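Local coordinates for AAR187Cp (Eremothecium gossypii, PDB 3ZIL), which probably regulates the establishment of sister-chromatid cohesion in chromosome segregation as the fungal Wpl1 (Wapl-type) partner of cohesin, at residues Y153-Y158 with E163-A168; R174-G179 with T186-L191. One frame throughout, in Å; residues are numbered along the deposited sequence.

Both contacts lie in the all-helical Wap1 domain that makes up this part of the protein, and they follow one another along the chain with their centres about 12 Å apart. Contact 1 joins helix 147-158 to the loop and turn that lead into helix 168-178; contact 2 joins the far end of that same helix to helix 185-193. Three successive helices are thus tied together by short-range packing. The two contacts also touch directly: Leu190 CD2 lies 3.6 Å from Trp155 CD1, and Thr186 CG2 lies against Ala156 CB. Helix 185-193 therefore packs on both preceding helices, so the two contacts share one largely apolar packing region near the middle of the elongated domain.

Contact 1 (Y153-Y158 with E163-A168); sequences YIWATY and EAVYGA
The indole of Trp155 reaches out from helix 147-158 to meet Val165 and Ala168 with the far end of its six-membered ring. Ala168 sits at the ring's edge, close to its plane, with CB 3.8 Å from Trp155 CH2. Val165 comes in obliquely: its CG2 approaches Trp155 CZ2 at 3.9 Å, so the neighbouring carbons CZ2 and CH2 carry the contact, CZ2 mainly toward the valine and CH2 toward the alanine. The tryptophan holds CG anti to its own amide nitrogen (chi1 -174°), a setting that extends the indole away from the helix and lets it span the 10.9 Å between Trp155 CA and Val165 CA. On the other side, a type II beta turn from Val165 to Ala168, closed by the bond from Ala168 N to Val165 O (3.1 Å), brings the two small apolar groups to the same end of the indole. Gly167 has positive phi (91°) in this turn and occupies the N-cap position of helix 168-178. No hydrogen bond crosses between the segments; the contact is purely apolar and buried. Asn194 accepts a hydrogen bond from Val165 N through OD1, and its side chain also touches Trp155. Leu108 of helix 108-116 packs on both Trp155 and Val165, Ile112 adds to the cover of the indole, and Leu190 of helix 185-193 packs against it too.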
ATOM      1  N   TYR A 153       5.118   7.838   7.302  1.00 18.68           N
ATOM      2  CA  TYR A 153       4.174   8.954   7.400  1.00 19.70           C
ATOM      3  C   TYR A 153       4.586  10.167   6.552  1.00 19.57           C
ATOM      4  O   TYR A 153       3.798  10.680   5.825  1.00 18.30           O
ATOM      5  CB  TYR A 153       3.995   9.397   8.859  1.00 21.75           C
ATOM      6  CG  TYR A 153       2.962  10.479   9.013  1.00 22.50           C
ATOM      7  CD1 TYR A 153       1.584  10.159   9.013  1.00 23.63           C
ATOM      8  CD2 TYR A 153       3.345  11.811   9.120  1.00 23.20           C
ATOM      9  CE1 TYR A 153       0.630  11.134   9.162  1.00 25.39           C
ATOM     10  CE2 TYR A 153       2.398  12.789   9.232  1.00 24.83           C
ATOM     11  CZ  TYR A 153       1.057  12.443   9.265  1.00 27.87           C
ATOM     12  OH  TYR A 153       0.145  13.477   9.363  1.00 31.36           O
ATOM     13  N   ILE A 154       5.842  10.623   6.670  1.00 16.44           N
ATOM     14  CA  ILE A 154       6.282  11.721   5.892  1.00 17.18           C
ATOM     15  C   ILE A 154       6.119  11.419   4.410  1.00 18.01           C
ATOM     16  O   ILE A 154       5.658  12.286   3.636  1.00 16.15           O
ATOM     17  CB  ILE A 154       7.775  12.073   6.166  1.00 17.27           C
ATOM     18  CG1 ILE A 154       7.959  12.457   7.620  1.00 16.99           C
ATOM     19  CG2 ILE A 154       8.232  13.125   5.139  1.00 17.67           C
ATOM     20  CD1 ILE A 154       7.132  13.745   7.928  1.00 19.27           C
ATOM     21  N   TRP A 155       6.596  10.234   4.009  1.00 15.28           N
ATOM     22  CA  TRP A 155       6.634   9.817   2.631  1.00 16.81           C
ATOM     23  C   TRP A 155       5.249   9.789   2.047  1.00 18.83           C
ATOM     24  O   TRP A 155       5.030  10.309   0.949  1.00 22.88           O
ATOM     25  CB  TRP A 155       7.232   8.392   2.595  1.00 17.86           C
ATOM     26  CG  TRP A 155       7.470   7.841   1.198  1.00 19.22           C
ATOM     27  CD1 TRP A 155       7.086   8.394  -0.061  1.00 19.56           C
ATOM     28  CD2 TRP A 155       8.104   6.562   0.878  1.00 18.94           C
ATOM     29  NE1 TRP A 155       7.438   7.556  -1.097  1.00 17.27           N
ATOM     30  CE2 TRP A 155       8.013   6.406  -0.592  1.00 18.76           C
ATOM     31  CE3 TRP A 155       8.654   5.519   1.648  1.00 20.44           C
ATOM     32  CZ2 TRP A 155       8.573   5.332  -1.225  1.00 18.06           C
ATOM     33  CZ3 TRP A 155       9.182   4.417   1.001  1.00 18.30           C
ATOM     34  CH2 TRP A 155       9.160   4.337  -0.419  1.00 20.10           C
ATOM     35  N   ALA A 156       4.273   9.251   2.782  1.00 17.04           N
ATOM     36  CA  ALA A 156       2.941   9.104   2.204  1.00 17.41           C
ATOM     37  C   ALA A 156       2.242  10.465   2.334  1.00 18.65           C
ATOM     38  O   ALA A 156       1.334  10.753   1.565  1.00 15.29           O
ATOM     39  CB  ALA A 156       2.139   8.132   2.948  1.00 16.78           C
ATOM     40  N   THR A 157       2.684  11.317   3.240  1.00 18.09           N
ATOM     41  CA  THR A 157       1.830  12.540   3.493  1.00 19.64           C
ATOM     42  C   THR A 157       2.274  13.702   2.597  1.00 21.21           C
ATOM     43  O   THR A 157       1.468  14.482   2.119  1.00 21.72           O
ATOM     44  CB  THR A 157       1.843  12.982   4.978  1.00 19.96           C
ATOM     45  OG1 THR A 157       1.396  11.910   5.793  1.00 23.37           O
ATOM     46  CG2 THR A 157       0.951  14.281   5.265  1.00 19.04           C
ATOM     47  N   TYR A 158       3.570  13.844   2.428  1.00 22.31           N
ATOM     48  CA  TYR A 158       4.171  15.003   1.745  1.00 24.09           C
ATOM     49  C   TYR A 158       4.827  14.577   0.446  1.00 24.87           C
ATOM     50  O   TYR A 158       5.084  15.391  -0.385  1.00 24.55           O
ATOM     51  CB  TYR A 158       5.244  15.638   2.677  1.00 22.33           C
ATOM     52  CG  TYR A 158       4.623  16.149   3.955  1.00 22.40           C
ATOM     53  CD1 TYR A 158       3.745  17.222   3.941  1.00 21.71           C
ATOM     54  CD2 TYR A 158       4.873  15.488   5.202  1.00 21.98           C
ATOM     55  CE1 TYR A 158       3.106  17.658   5.153  1.00 21.32           C
ATOM     56  CE2 TYR A 158       4.217  15.877   6.363  1.00 19.01           C
ATOM     57  CZ  TYR A 158       3.383  17.007   6.343  1.00 23.55           C
ATOM     58  OH  TYR A 158       2.783  17.396   7.544  1.00 21.12           O
ATOM     59  N   GLU A 163       8.483  10.543  -8.707  1.00 52.15           N
ATOM     60  CA  GLU A 163       8.702   9.470  -9.654  1.00 42.84           C
ATOM     61  C   GLU A 163       8.717   8.176  -8.798  1.00 38.83           C
ATOM     62  O   GLU A 163       8.952   8.243  -7.613  1.00 34.58           O
ATOM     63  CB  GLU A 163      10.016   9.708 -10.406  1.00 34.19           C
ATOM     64  N   ALA A 164       8.416   7.017  -9.367  1.00 34.60           N
ATOM     65  CA  ALA A 164       8.631   5.731  -8.644  1.00 31.92           C
ATOM     66  C   ALA A 164      10.018   5.605  -7.927  1.00 28.50           C
ATOM     67  O   ALA A 164      11.026   5.981  -8.474  1.00 25.76           O
ATOM     68  CB  ALA A 164       8.409   4.550  -9.588  1.00 27.57           C
ATOM     69  N   VAL A 165      10.073   5.091  -6.699  1.00 24.45           N
ATOM     70  CA  VAL A 165      11.386   5.062  -5.999  1.00 23.29           C
ATOM     71  C   VAL A 165      12.023   3.671  -6.239  1.00 23.29           C
ATOM     72  O   VAL A 165      11.408   2.624  -6.005  1.00 21.81           O
ATOM     73  CB  VAL A 165      11.210   5.359  -4.467  1.00 24.01           C
ATOM     74  CG1 VAL A 165      12.540   5.340  -3.758  1.00 22.47           C
ATOM     75  CG2 VAL A 165      10.524   6.714  -4.282  1.00 24.65           C
ATOM     76  N   TYR A 166      13.247   3.653  -6.720  1.00 23.00           N
ATOM     77  CA  TYR A 166      13.910   2.425  -7.071  1.00 23.53           C
ATOM     78  C   TYR A 166      14.085   1.535  -5.817  1.00 23.53           C
ATOM     79  O   TYR A 166      14.652   2.006  -4.800  1.00 19.92           O
ATOM     80  CB  TYR A 166      15.263   2.734  -7.630  1.00 25.80           C
ATOM     81  CG  TYR A 166      16.047   1.469  -7.888  1.00 29.68           C
ATOM     82  CD1 TYR A 166      15.737   0.647  -8.981  1.00 35.82           C
ATOM     83  CD2 TYR A 166      17.090   1.082  -7.026  1.00 33.59           C
ATOM     84  CE1 TYR A 166      16.457  -0.537  -9.218  1.00 36.54           C
ATOM     85  CE2 TYR A 166      17.811  -0.099  -7.236  1.00 36.72           C
ATOM     86  CZ  TYR A 166      17.489  -0.903  -8.333  1.00 44.99           C
ATOM     87  OH  TYR A 166      18.216  -2.065  -8.554  1.00 46.19           O
ATOM     88  N   GLY A 167      13.560   0.310  -5.870  1.00 19.05           N
ATOM     89  CA  GLY A 167      13.788  -0.678  -4.790  1.00 19.41           C
ATOM     90  C   GLY A 167      12.688  -0.607  -3.710  1.00 18.85           C
ATOM     91  O   GLY A 167      12.652  -1.459  -2.818  1.00 21.12           O
ATOM     92  N   ALA A 168      11.754   0.343  -3.862  1.00 16.78           N
ATOM     93  CA  ALA A 168      10.647   0.628  -2.860  1.00 18.65           C
ATOM     94  C   ALA A 168       9.655  -0.504  -2.756  1.00 15.75           C
ATOM     95  O   ALA A 168       9.225  -0.938  -1.658  1.00 15.45           O
ATOM     96  CB  ALA A 168       9.912   1.921  -3.247  1.00 15.54           C
TER

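Contact 2 (R174-G179 with T186-L191)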
ATOM      1  N   ARG A 174       8.837  -6.615   1.941  1.00 16.56           N
ATOM      2  CA  ARG A 174       9.651  -7.267   2.993  1.00 18.47           C
ATOM      3  C   ARG A 174       9.299  -6.712   4.390  1.00 18.52           C
ATOM      4  O   ARG A 174       9.166  -7.476   5.324  1.00 16.60           O
ATOM      5  CB  ARG A 174      11.157  -7.179   2.753  1.00 18.21           C
ATOM      6  CG  ARG A 174      11.648  -7.998   1.554  1.00 19.98           C
ATOM      7  CD  ARG A 174      13.173  -8.073   1.568  1.00 23.04           C
ATOM      8  NE  ARG A 174      13.869  -6.742   1.556  1.00 25.85           N
ATOM      9  CZ  ARG A 174      14.153  -6.035   0.420  1.00 28.23           C
ATOM     10  NH1 ARG A 174      13.758  -6.432  -0.782  1.00 23.79           N
ATOM     11  NH2 ARG A 174      14.789  -4.885   0.463  1.00 27.65           N
ATOM     12  N   LEU A 175       9.098  -5.392   4.496  1.00 16.76           N
ATOM     13  CA  LEU A 175       8.713  -4.740   5.769  1.00 17.66           C
ATOM     14  C   LEU A 175       7.370  -5.273   6.276  1.00 17.16           C
ATOM     15  O   LEU A 175       7.238  -5.638   7.428  1.00 17.55           O
ATOM     16  CB  LEU A 175       8.600  -3.200   5.567  1.00 17.49           C
ATOM     17  CG  LEU A 175       8.097  -2.386   6.794  1.00 17.66           C
ATOM     18  CD1 LEU A 175       9.114  -2.326   7.978  1.00 17.06           C
ATOM     19  CD2 LEU A 175       7.667  -0.961   6.397  1.00 17.96           C
ATOM     20  N   ILE A 176       6.368  -5.383   5.401  1.00 15.90           N
ATOM     21  CA  ILE A 176       5.080  -5.977   5.823  1.00 13.61           C
ATOM     22  C   ILE A 176       5.253  -7.397   6.318  1.00 14.96           C
ATOM     23  O   ILE A 176       4.650  -7.743   7.331  1.00 18.01           O
ATOM     24  CB  ILE A 176       4.051  -5.881   4.702  1.00 13.91           C
ATOM     25  CG1 ILE A 176       3.774  -4.352   4.389  1.00 14.00           C
ATOM     26  CG2 ILE A 176       2.751  -6.676   4.987  1.00 13.68           C
ATOM     27  CD1 ILE A 176       3.269  -4.145   2.960  1.00 14.68           C
ATOM     28  N   SER A 177       6.079  -8.215   5.650  1.00 14.54           N
ATOM     29  CA  SER A 177       6.188  -9.631   5.954  1.00 16.49           C
ATOM     30  C   SER A 177       6.896  -9.860   7.284  1.00 17.28           C
ATOM     31  O   SER A 177       6.786 -10.930   7.864  1.00 16.20           O
ATOM     32  CB  SER A 177       6.947 -10.412   4.840  1.00 16.48           C
ATOM     33  OG  SER A 177       8.328 -10.051   5.043  1.00 22.29           O
ATOM     34  N   ARG A 178       7.732  -8.918   7.717  1.00 18.82           N
ATOM     35  CA  ARG A 178       8.381  -9.028   9.017  1.00 17.29           C
ATOM     36  C   ARG A 178       7.385  -8.710  10.140  1.00 20.41           C
ATOM     37  O   ARG A 178       7.640  -9.111  11.316  1.00 21.07           O
ATOM     38  CB  ARG A 178       9.627  -8.132   9.140  1.00 15.88           C
ATOM     39  CG  ARG A 178      10.829  -8.600   8.306  1.00 16.48           C
ATOM     40  CD  ARG A 178      12.121  -7.749   8.597  1.00 14.19           C
ATOM     41  NE  ARG A 178      11.978  -6.308   8.279  1.00 13.63           N
ATOM     42  CZ  ARG A 178      12.247  -5.730   7.113  1.00 15.68           C
ATOM     43  NH1 ARG A 178      12.568  -6.474   6.037  1.00 14.75           N
ATOM     44  NH2 ARG A 178      12.140  -4.336   6.983  1.00 15.45           N
ATOM     45  N   GLY A 179       6.297  -7.988   9.796  1.00 19.23           N
ATOM     46  CA  GLY A 179       5.112  -7.869  10.672  1.00 19.46           C
ATOM     47  C   GLY A 179       5.223  -7.084  11.978  1.00 24.01           C
ATOM     48  O   GLY A 179       4.432  -7.292  12.917  1.00 19.05           O
ATOM     49  N   THR A 186      -0.505   2.577   5.444  1.00 17.30           N
ATOM     50  CA  THR A 186       0.464   3.441   4.873  1.00 17.17           C
ATOM     51  C   THR A 186       1.531   2.706   4.086  1.00 17.36           C
ATOM     52  O   THR A 186       1.788   3.112   2.950  1.00 14.60           O
ATOM     53  CB  THR A 186       1.136   4.327   5.930  1.00 18.15           C
ATOM     54  OG1 THR A 186       0.103   5.064   6.644  1.00 19.05           O
ATOM     55  CG2 THR A 186       2.018   5.321   5.252  1.00 18.88           C
ATOM     56  N   ALA A 187       2.133   1.633   4.645  1.00 15.92           N
ATOM     57  CA  ALA A 187       3.119   0.861   3.869  1.00 16.17           C
ATOM     58  C   ALA A 187       2.504   0.366   2.567  1.00 15.77           C
ATOM     59  O   ALA A 187       3.072   0.542   1.461  1.00 20.69           O
ATOM     60  CB  ALA A 187       3.729  -0.293   4.717  1.00 15.07           C
ATOM     61  N   CYS A 188       1.320  -0.195   2.666  1.00 15.06           N
ATOM     62  CA  CYS A 188       0.669  -0.752   1.473  1.00 14.59           C
ATOM     63  C   CYS A 188       0.374   0.315   0.430  1.00 15.87           C
ATOM     64  O   CYS A 188       0.501   0.071  -0.784  1.00 14.51           O
ATOM     65  CB  CYS A 188      -0.647  -1.426   1.850  1.00 13.24           C
ATOM     66  SG  CYS A 188      -0.382  -2.985   2.701  1.00 18.65           S
ATOM     67  N   SER A 189      -0.196   1.425   0.896  1.00 15.82           N
ATOM     68  CA  SER A 189      -0.442   2.533  -0.034  1.00 18.07           C
ATOM     69  C   SER A 189       0.830   3.018  -0.744  1.00 14.94           C
ATOM     70  O   SER A 189       0.825   3.165  -1.921  1.00 13.15           O
ATOM     71  CB  SER A 189      -1.142   3.704   0.685  1.00 21.69           C
ATOM     72  OG  SER A 189      -0.987   4.832  -0.164  1.00 32.77           O
ATOM     73  N   LEU A 190       1.944   3.246  -0.028  1.00 14.05           N
ATOM     74  CA  LEU A 190       3.162   3.580  -0.688  1.00 14.35           C
ATOM     75  C   LEU A 190       3.710   2.491  -1.687  1.00 15.98           C
ATOM     76  O   LEU A 190       4.238   2.804  -2.746  1.00 16.55           O
ATOM     77  CB  LEU A 190       4.221   3.773   0.424  1.00 16.15           C
ATOM     78  CG  LEU A 190       4.098   4.941   1.339  1.00 16.09           C
ATOM     79  CD1 LEU A 190       5.034   4.741   2.515  1.00 15.79           C
ATOM     80  CD2 LEU A 190       4.290   6.273   0.539  1.00 15.84           C
ATOM     81  N   LEU A 191       3.617   1.224  -1.300  1.00 16.76           N
ATOM     82  CA  LEU A 191       3.934   0.109  -2.168  1.00 17.45           C
ATOM     83  C   LEU A 191       3.080   0.212  -3.467  1.00 19.61           C
ATOM     84  O   LEU A 191       3.620   0.211  -4.572  1.00 15.92           O
ATOM     85  CB  LEU A 191       3.706  -1.220  -1.437  1.00 16.02           C
ATOM     86  CG  LEU A 191       4.298  -2.526  -2.103  1.00 18.56           C
ATOM     87  CD1 LEU A 191       4.238  -3.650  -1.020  1.00 14.93           C
ATOM     88  CD2 LEU A 191       3.584  -2.906  -3.421  1.00 16.80           C
TER
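Ile176 meets Ala187, Cys188 and Leu191 in an antiparallel helical hairpin, formed by helix 168-178 and helix 185-193 in the alpha-helical Wap1 domain. Over the two short segments the helix axes approach to 10.5 Å, with 157° between their directions. Apolar packing makes the whole interface. Ile176 supplies most of it from its side, with different carbons serving different partners: CG1 rests 4.1 Å from Ala187 CB, while CD1 reaches farther, to 3.8 Å from Cys188 SG and 4.1 Å from Leu191 CD1. With CG1 anti to its carbonyl carbon (chi1 -63°), the longer branch is carried across to the second helix. The small Ala187 lets the backbones come nearest here, at 7.4 Å between Ile176 CA and Ala187 CA. Leu175 adds a looser touch through CD2 on the same alanine methyl. Around this core, Trp184 packs on Ile176, and Val227 and Cys230 of helix 225-235 pack on Cys188, so helix 225-235, two helices further along the chain, covers part of the hairpin.

No hydrogen bond crosses between the two segments. After helix 168-178, Gly179 is the first residue to leave helical backbone angles, with positive phi. Near that end, Arg178 forms a salt bridge to Glu119 through NE, and its guanidinium lays one face over Arg174 O and Leu175 CA. That carbonyl oxygen also accepts two bonds from the same face of its plane: Ser177 OG, turned back along the helix, lies 2.7 Å from Arg174 O, and Arg178 N lies 3.1 Å from it.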